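Local coordinates for protein polyprenyl synthetase (Nonlabens dokdonensis, PDB 6KD7) that probably joins five-carbon isoprenoid diphosphate units into longer prenyl chains with the help of magnesium, as a geranylgeranyl pyrophosphate synthase, at residues A204-L207 against M208-Y211; L162-I165 against K166-S170; I291-Y294 against T295-L299; K234-L237 against Y238-I242. One frame throughout, in Å; residues are numbered along the deposited sequence.

Along the chain the order is contact 2 (helix 158-183), contact 1 (helix 188-215), contact 4 (the short helix 236-241) and contact 3 (helix 283-303), each a local arrangement of neighbouring turns. Contact 1 is the hub: its centre lies 11 or 12 Å from each of the others, and it touches all three. Leu207 meets Ile165 of contact 2, Ile291 and Tyr294 of contact 3, and Tyr236 of contact 4. Contacts 3 and 4 are farthest apart, with centres 19 Å apart. Pyrophosphate touches contact 1, and a magnesium ion lies about 4 Å from a side chain of contact 1 and of contact 2, whereas in contact 3 the side chain of Ile291 is about 14 Å from one.

Contact 1. Residues A204-L207 against M208-Y211; sequences AFQL and MDDY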
# COMPACT_ATOMS: atom_id res chain seq x y z
N ALA A 204 31.32 15.07 24.96
CA ALA A 204 32.43 14.21 24.53
C ALA A 204 31.87 12.86 24.11
O ALA A 204 32.31 12.29 23.10
CB ALA A 204 33.47 14.06 25.63
N PHE A 205 31.01 12.29 24.92
CA PHE A 205 30.47 10.93 24.67
C PHE A 205 29.72 10.91 23.30
O PHE A 205 29.85 9.98 22.50
CB PHE A 205 29.60 10.56 25.87
CG PHE A 205 29.08 9.15 25.88
CD1 PHE A 205 29.96 8.07 25.78
CD2 PHE A 205 27.72 8.90 26.00
CE1 PHE A 205 29.49 6.76 25.79
CE2 PHE A 205 27.26 7.58 26.04
CZ PHE A 205 28.13 6.52 25.89
N GLN A 206 28.90 11.92 23.03
CA GLN A 206 28.06 11.98 21.82
C GLN A 206 28.95 12.26 20.61
O GLN A 206 28.72 11.62 19.57
CB GLN A 206 26.99 13.05 21.95
CG GLN A 206 26.13 13.17 20.72
CD GLN A 206 25.50 11.87 20.28
OE1 GLN A 206 25.52 11.55 19.09
NE2 GLN A 206 24.95 11.13 21.22
N LEU A 207 29.92 13.15 20.74
CA LEU A 207 30.90 13.38 19.64
C LEU A 207 31.64 12.09 19.33
O LEU A 207 31.88 11.82 18.12
CB LEU A 207 31.81 14.56 19.94
CG LEU A 207 31.07 15.89 19.93
CD1 LEU A 207 31.98 17.02 20.34
CD2 LEU A 207 30.49 16.19 18.56
N MET A 208 31.92 11.28 20.36
CA MET A 208 32.55 9.95 20.17
C MET A 208 31.58 9.04 19.39
O MET A 208 32.03 8.37 18.49
CB MET A 208 32.89 9.29 21.51
CG MET A 208 33.67 8.01 21.36
SD MET A 208 34.07 7.21 22.93
CE MET A 208 32.52 6.43 23.36
N ASP A 209 30.30 9.06 19.74
CA ASP A 209 29.29 8.25 19.02
C ASP A 209 29.26 8.71 17.54
O ASP A 209 29.30 7.88 16.64
CB ASP A 209 27.98 8.29 19.79
CG ASP A 209 26.86 7.64 19.00
OD1 ASP A 209 26.26 8.34 18.14
OD2 ASP A 209 26.64 6.43 19.20
N ASP A 210 29.31 10.01 17.26
CA ASP A 210 29.32 10.52 15.88
C ASP A 210 30.52 9.90 15.16
O ASP A 210 30.38 9.54 14.01
CB ASP A 210 29.38 12.05 15.83
CG ASP A 210 28.10 12.76 16.20
OD1 ASP A 210 27.09 12.06 16.52
OD2 ASP A 210 28.10 14.01 16.12
N TYR A 211 31.68 9.83 15.83
CA TYR A 211 32.95 9.39 15.22
C TYR A 211 32.87 7.90 14.90
O TYR A 211 33.25 7.46 13.80
CB TYR A 211 34.15 9.68 16.13
CG TYR A 211 35.45 9.23 15.54
CD1 TYR A 211 35.90 7.93 15.72
CD2 TYR A 211 36.17 10.07 14.71
CE1 TYR A 211 37.07 7.50 15.13
CE2 TYR A 211 37.34 9.66 14.11
CZ TYR A 211 37.79 8.37 14.33
OH TYR A 211 38.93 7.99 13.72
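Phe205 and Met208 both set CG trans to the backbone N (chi1 -174° in each), and the methionine then runs straight to its sulfur before folding at its last torsion (chi3 78°), which swings CE back toward the ring. This methyl settles 3.9 Å from Phe205 CD1 and equally close to CE1, approaching the ring at a slant. A pliable, unbranched methionine suits the place, because its tip can follow an aromatic neighbour three residues earlier. The same ring borders the bound pyrophosphate. Beneath them the backbone is regular alpha-helix: Met208 N donates to Ala204 O at 2.9 Å, and the bonds from Asp209, Asp210 and Tyr211 follow in step. The sequence from Phe205 onward matches the second aspartate-rich motif of prenyl synthases, which in relatives works with magnesium, and the side chain of Gln206 lies about 4 Å from a bound magnesium ion. The carboxylates of Asp209 and Asp210 diverge. Asp209 OD2 forms a salt bridge with Lys223, while the buried Asp210 OD2 accepts from Tyr161 OH and Tyr236 N and lies 4.1 Å from Leu207 CD2, where an apolar branch lies beside the carboxylate. Around this turn of helix 188-215, Leu207 packs on Ile165 of helix 158-183 and on Ile291 of helix 283-303, and Ala204 rests on Tyr294 of the latter, which places the turn between the two helices.

Contact 2. Residues L162-I165 against K166-S170; sequences LNMI and KLKTS
The flat carbonyl group of Ile165 is approached on opposite faces by one residue, Thr169, whose OG1 donates to Ile165 O at 2.8 Å from one side while its N does so, also at 2.8 Å, from the other. Thr169 OG1 sits between its own backbone N and carbonyl carbon (chi1 73°), a rotation that directs the hydroxyl back along the helix to that oxygen. A third, weak bond comes from Ser170 N, 3.3 Å from Ile165 O, where the helix widens into a pi-type turn. Threonine fits well here: its hydroxyl finds an acceptor in the helix itself. The amide of Asn163 has its ND2 3.8 Å from Leu167 CD1, and on its other atom, OD1, a water donates at 2.9 Å. That water in turn accepts from Lys166 NZ at 3.3 Å, which links the ends of two polar, partly exposed side chains. Met164 and Lys168 run alongside each other, with Met164 SD 4.1 Å from Lys168 CD. The thioether flanks the aliphatic part of the lysine, whose NZ forms a salt bridge with Asp147 of helix 123-150. The adjoining lysine and threonine on helix 158-183 recall the Lys-Thr pair that faces the substrate cavity in related prenyl synthases, and a bound magnesium ion about 4 Å from the Lys168 side chain is consistent with such a place.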
# COMPACT_ATOMS: atom_id res chain seq x y z
N LEU A 162 25.91 21.60 18.20
CA LEU A 162 26.39 21.31 19.58
C LEU A 162 25.27 21.59 20.58
O LEU A 162 25.08 20.81 21.51
CB LEU A 162 27.64 22.13 19.89
CG LEU A 162 28.86 21.71 19.07
CD1 LEU A 162 30.01 22.71 19.24
CD2 LEU A 162 29.28 20.30 19.42
N ASN A 163 24.50 22.64 20.33
CA ASN A 163 23.31 22.97 21.15
C ASN A 163 22.31 21.81 21.06
O ASN A 163 21.75 21.40 22.11
CB ASN A 163 22.73 24.32 20.73
CG ASN A 163 21.55 24.68 21.60
OD1 ASN A 163 21.72 24.81 22.78
ND2 ASN A 163 20.34 24.67 21.05
N MET A 164 22.11 21.22 19.87
CA MET A 164 21.11 20.15 19.73
C MET A 164 21.56 18.92 20.53
O MET A 164 20.75 18.37 21.34
CB MET A 164 20.86 19.84 18.26
CG MET A 164 19.90 18.68 18.03
SD MET A 164 20.65 17.04 18.13
CE MET A 164 21.68 17.04 16.66
N ILE A 165 22.80 18.45 20.32
CA ILE A 165 23.27 17.24 21.04
C ILE A 165 23.39 17.51 22.55
O ILE A 165 23.17 16.56 23.36
CB ILE A 165 24.55 16.65 20.46
CG1 ILE A 165 25.73 17.61 20.51
CG2 ILE A 165 24.28 16.09 19.07
CD1 ILE A 165 27.06 16.90 20.30
N LYS A 166 23.58 18.76 22.94
CA LYS A 166 23.60 19.07 24.39
C LYS A 166 22.23 18.75 24.96
O LYS A 166 22.16 17.97 25.96
CB LYS A 166 23.98 20.53 24.64
CG LYS A 166 23.97 20.90 26.12
CD LYS A 166 24.34 22.33 26.37
CE LYS A 166 23.33 23.07 27.20
NZ LYS A 166 23.52 24.52 26.99
N LEU A 167 21.19 19.33 24.36
CA LEU A 167 19.78 19.10 24.81
C LEU A 167 19.39 17.63 24.66
O LEU A 167 18.72 17.07 25.56
CB LEU A 167 18.85 20.01 24.01
CG LEU A 167 19.05 21.51 24.25
CD1 LEU A 167 18.27 22.36 23.28
CD2 LEU A 167 18.60 21.86 25.65
N LYS A 168 19.76 16.99 23.57
CA LYS A 168 19.21 15.66 23.25
C LYS A 168 19.92 14.56 24.06
O LYS A 168 19.26 13.55 24.35
CB LYS A 168 19.35 15.37 21.76
CG LYS A 168 18.52 14.20 21.23
CD LYS A 168 19.14 13.65 19.97
CE LYS A 168 18.14 13.41 18.86
NZ LYS A 168 18.30 12.08 18.22
N THR A 169 21.22 14.71 24.28
CA THR A 169 21.99 13.62 24.92
C THR A 169 22.81 14.02 26.15
O THR A 169 23.18 13.12 26.86
CB THR A 169 22.96 13.00 23.90
OG1 THR A 169 24.00 13.94 23.70
CG2 THR A 169 22.33 12.70 22.56
N SER A 170 23.10 15.29 26.38
CA SER A 170 24.01 15.68 27.48
C SER A 170 23.29 16.18 28.74
O SER A 170 23.73 15.82 29.81
CB SER A 170 24.99 16.68 27.00
OG SER A 170 25.73 16.16 25.93
O HOH W 1 24.41 25.15 23.89

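Contact 3. Residues I291-Y294 against T295-L299; sequences IESY and TQKAL
Thr295 grips Ile291 O twice. Its OG1 donates at 2.6 Å from above the carbonyl plane, 36° out of it, and its N donates to the same oxygen at 2.9 Å from the opposite face. Thr295 OG1 lies opposite its own carbonyl carbon (chi1 -56°), which leaves the hydroxyl beside the backbone N and pointing down the helix to the preceding turn. A buried threonine thus finds an acceptor for its hydroxyl within its own helix. Glu292 divides its carboxylate between two neighbours: OE1 forms a salt bridge with Arg325, while OE2 takes a weak, bent bond from Gln296 NE2 at 3.4 Å, with Gln296 CG slightly nearer to OE2, at 3.3 Å. The carboxylate and amide planes stand 39° apart. With an alanine here, Arg325 would probably lose its carboxylate mate and the Gln296 amide would be freer to turn. The Glu292-Gln296 pair is an i to i+4 side-chain link of an alpha-helix, here a weak one on helix 283-303 of the all-helical prenyl synthase fold. Lys297 suits the solvent side: its extended chain passes CG within 3.2 Å of Ser293 O, and its CD lies 4.3 Å from Tyr294 CD1, slanting past the ring. Tyr294 turns toward helix 188-215, where its large ring packs on Asn200 and Leu203. Ala298, too small to crowd the turn before it, places CB 3.6 Å from Tyr294 O.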
# COMPACT_ATOMS: atom_id res chain seq x y z
N ILE A 291 36.41 15.85 20.71
CA ILE A 291 36.17 14.84 21.78
C ILE A 291 37.22 15.03 22.89
O ILE A 291 36.85 15.00 24.11
CB ILE A 291 36.24 13.43 21.22
CG1 ILE A 291 35.08 13.16 20.25
CG2 ILE A 291 36.25 12.41 22.33
CD1 ILE A 291 35.33 11.96 19.38
N GLU A 292 38.47 15.17 22.47
CA GLU A 292 39.66 15.39 23.33
C GLU A 292 39.38 16.66 24.14
O GLU A 292 39.49 16.64 25.37
CB GLU A 292 40.93 15.50 22.47
CG GLU A 292 42.12 16.18 23.14
CD GLU A 292 42.66 15.49 24.39
OE1 GLU A 292 42.28 14.32 24.66
OE2 GLU A 292 43.45 16.13 25.12
N SER A 293 38.94 17.71 23.47
CA SER A 293 38.74 19.03 24.08
C SER A 293 37.63 18.97 25.14
O SER A 293 37.82 19.51 26.25
CB SER A 293 38.48 20.00 23.00
OG SER A 293 38.10 21.25 23.56
N TYR A 294 36.51 18.33 24.82
CA TYR A 294 35.41 18.17 25.81
C TYR A 294 35.86 17.29 26.97
O TYR A 294 35.44 17.54 28.09
CB TYR A 294 34.10 17.71 25.16
CG TYR A 294 33.37 18.83 24.48
CD1 TYR A 294 32.74 19.82 25.21
CD2 TYR A 294 33.32 18.91 23.10
CE1 TYR A 294 32.07 20.86 24.60
CE2 TYR A 294 32.66 19.94 22.47
CZ TYR A 294 32.03 20.92 23.22
OH TYR A 294 31.38 21.93 22.60
N THR A 295 36.64 16.25 26.68
CA THR A 295 37.12 15.36 27.76
C THR A 295 38.00 16.16 28.72
O THR A 295 37.80 16.02 29.92
CB THR A 295 37.88 14.16 27.20
OG1 THR A 295 37.02 13.49 26.28
CG2 THR A 295 38.29 13.18 28.27
N GLN A 296 38.88 17.00 28.20
CA GLN A 296 39.77 17.82 29.06
C GLN A 296 38.92 18.77 29.89
O GLN A 296 39.14 18.83 31.10
CB GLN A 296 40.81 18.55 28.21
CG GLN A 296 41.90 17.64 27.66
CD GLN A 296 42.52 16.74 28.70
OE1 GLN A 296 42.81 17.14 29.82
NE2 GLN A 296 42.74 15.49 28.34
N LYS A 297 37.90 19.37 29.29
CA LYS A 297 37.02 20.31 30.02
C LYS A 297 36.36 19.55 31.17
O LYS A 297 36.28 20.10 32.26
CB LYS A 297 35.94 20.84 29.07
CG LYS A 297 36.42 21.78 27.99
CD LYS A 297 35.29 22.51 27.32
CE LYS A 297 35.74 23.59 26.35
NZ LYS A 297 34.69 24.62 26.18
N ALA A 298 35.95 18.31 30.92
CA ALA A 298 35.32 17.46 31.95
C ALA A 298 36.33 17.15 33.07
O ALA A 298 35.93 17.16 34.22
CB ALA A 298 34.81 16.19 31.33
N LEU A 299 37.58 16.87 32.71
CA LEU A 299 38.64 16.55 33.71
C LEU A 299 38.89 17.77 34.60
O LEU A 299 38.97 17.59 35.80
CB LEU A 299 39.90 16.11 32.97
CG LEU A 299 39.81 14.77 32.25
CD1 LEU A 299 41.19 14.22 31.96
CD2 LEU A 299 39.00 13.78 33.04

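Contact 4. Residues K234-L237 against Y238-I242; sequences KTYL and YLKSI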
# COMPACT_ATOMS: atom_id res chain seq x y z
N LYS A 234 23.51 15.06 9.38
CA LYS A 234 24.59 16.08 9.38
C LYS A 234 25.20 16.14 10.79
O LYS A 234 24.75 16.97 11.61
CB LYS A 234 23.97 17.40 8.89
CG LYS A 234 23.63 17.43 7.40
CD LYS A 234 23.21 18.80 6.89
CE LYS A 234 21.87 19.26 7.43
NZ LYS A 234 20.78 18.48 6.80
N THR A 235 26.09 15.19 11.10
CA THR A 235 26.73 15.09 12.43
C THR A 235 28.02 15.91 12.43
O THR A 235 28.36 16.50 11.39
CB THR A 235 27.00 13.64 12.81
OG1 THR A 235 28.02 13.13 11.96
CG2 THR A 235 25.77 12.77 12.76
N TYR A 236 28.70 15.96 13.57
CA TYR A 236 29.89 16.83 13.71
C TYR A 236 30.91 16.44 12.64
O TYR A 236 31.53 17.32 12.07
CB TYR A 236 30.47 16.71 15.12
CG TYR A 236 31.46 17.77 15.49
CD1 TYR A 236 31.05 18.97 16.04
CD2 TYR A 236 32.81 17.59 15.29
CE1 TYR A 236 31.95 19.96 16.38
CE2 TYR A 236 33.73 18.56 15.63
CZ TYR A 236 33.30 19.75 16.17
OH TYR A 236 34.20 20.70 16.50
N LEU A 237 31.01 15.15 12.37
CA LEU A 237 31.96 14.60 11.38
C LEU A 237 31.66 15.23 10.01
O LEU A 237 32.59 15.73 9.40
CB LEU A 237 31.69 13.10 11.38
CG LEU A 237 32.78 12.17 10.87
CD1 LEU A 237 34.14 12.61 11.36
CD2 LEU A 237 32.49 10.75 11.30
N TYR A 238 30.41 15.25 9.58
CA TYR A 238 30.05 15.87 8.27
C TYR A 238 30.21 17.39 8.29
O TYR A 238 30.79 17.93 7.37
CB TYR A 238 28.62 15.50 7.88
CG TYR A 238 28.06 16.27 6.70
CD1 TYR A 238 27.38 17.45 6.88
CD2 TYR A 238 28.20 15.79 5.41
CE1 TYR A 238 26.86 18.15 5.81
CE2 TYR A 238 27.69 16.48 4.33
CZ TYR A 238 27.01 17.67 4.53
OH TYR A 238 26.50 18.36 3.49
N LEU A 239 29.75 18.03 9.36
CA LEU A 239 29.76 19.52 9.46
C LEU A 239 31.20 20.05 9.36
O LEU A 239 31.38 21.08 8.74
CB LEU A 239 29.09 19.94 10.76
CG LEU A 239 27.58 19.70 10.82
CD1 LEU A 239 27.03 20.08 12.19
CD2 LEU A 239 26.86 20.47 9.74
N LYS A 240 32.16 19.36 9.94
CA LYS A 240 33.59 19.78 9.93
C LYS A 240 34.20 19.44 8.57
O LYS A 240 34.95 20.25 8.05
CB LYS A 240 34.37 19.10 11.06
CG LYS A 240 33.98 19.51 12.47
CD LYS A 240 34.00 21.00 12.71
CE LYS A 240 35.40 21.54 12.92
NZ LYS A 240 35.33 23.01 13.04
N SER A 241 33.87 18.28 8.01
CA SER A 241 34.35 17.85 6.67
C SER A 241 33.99 18.89 5.60
O SER A 241 34.87 19.22 4.79
CB SER A 241 33.84 16.52 6.37
OG SER A 241 34.40 15.55 7.23
N ILE A 242 32.80 19.50 5.65
CA ILE A 242 32.38 20.42 4.57
C ILE A 242 32.98 21.81 4.78
O ILE A 242 32.69 22.66 3.96
CB ILE A 242 30.85 20.48 4.41
CG1 ILE A 242 30.13 21.03 5.63
CG2 ILE A 242 30.34 19.11 3.99
CD1 ILE A 242 28.72 21.55 5.34
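Leu239 N reaches back to Thr235 O at 2.9 Å, almost in line with the C=O bond, and so closes the first turn of the short helix 236-241, for which Thr235 occupies the N-cap position after Lys234, which is still in the loop. Tyr236 and Lys240, one turn apart, lie side by side and point the same way. Lys240 bends at chi2 and chi3 (-54° and -78°), which folds its methylenes along the phenol: CG sits over one face, 3.3 Å from Tyr236 CE2, and CD makes an off-centre CH-pi contact 4.2 Å from the centroid of the Tyr236 ring. The methylenes of a lysine suit this face because they pack while NZ goes on to a salt bridge with Glu243. A serine in place of Tyr236 would probably leave the Lys240 chain without the ring beneath it and open a gap beside Val158 and Ala290, which the phenol now touches. Tyr238 has a similar companion in Lys234, whose CG comes 3.7 Å from Tyr238 CE1 at a slant before NZ bonds to the carbonyl oxygens of Phe150 and Arg153. Over one face of the Tyr238 ring, toward its rim, lies Ile242 CG2. At the far end of the helix Ser241 N and OG approach Leu237 O from opposite faces, the hydroxyl OG at 2.8 Å from that oxygen.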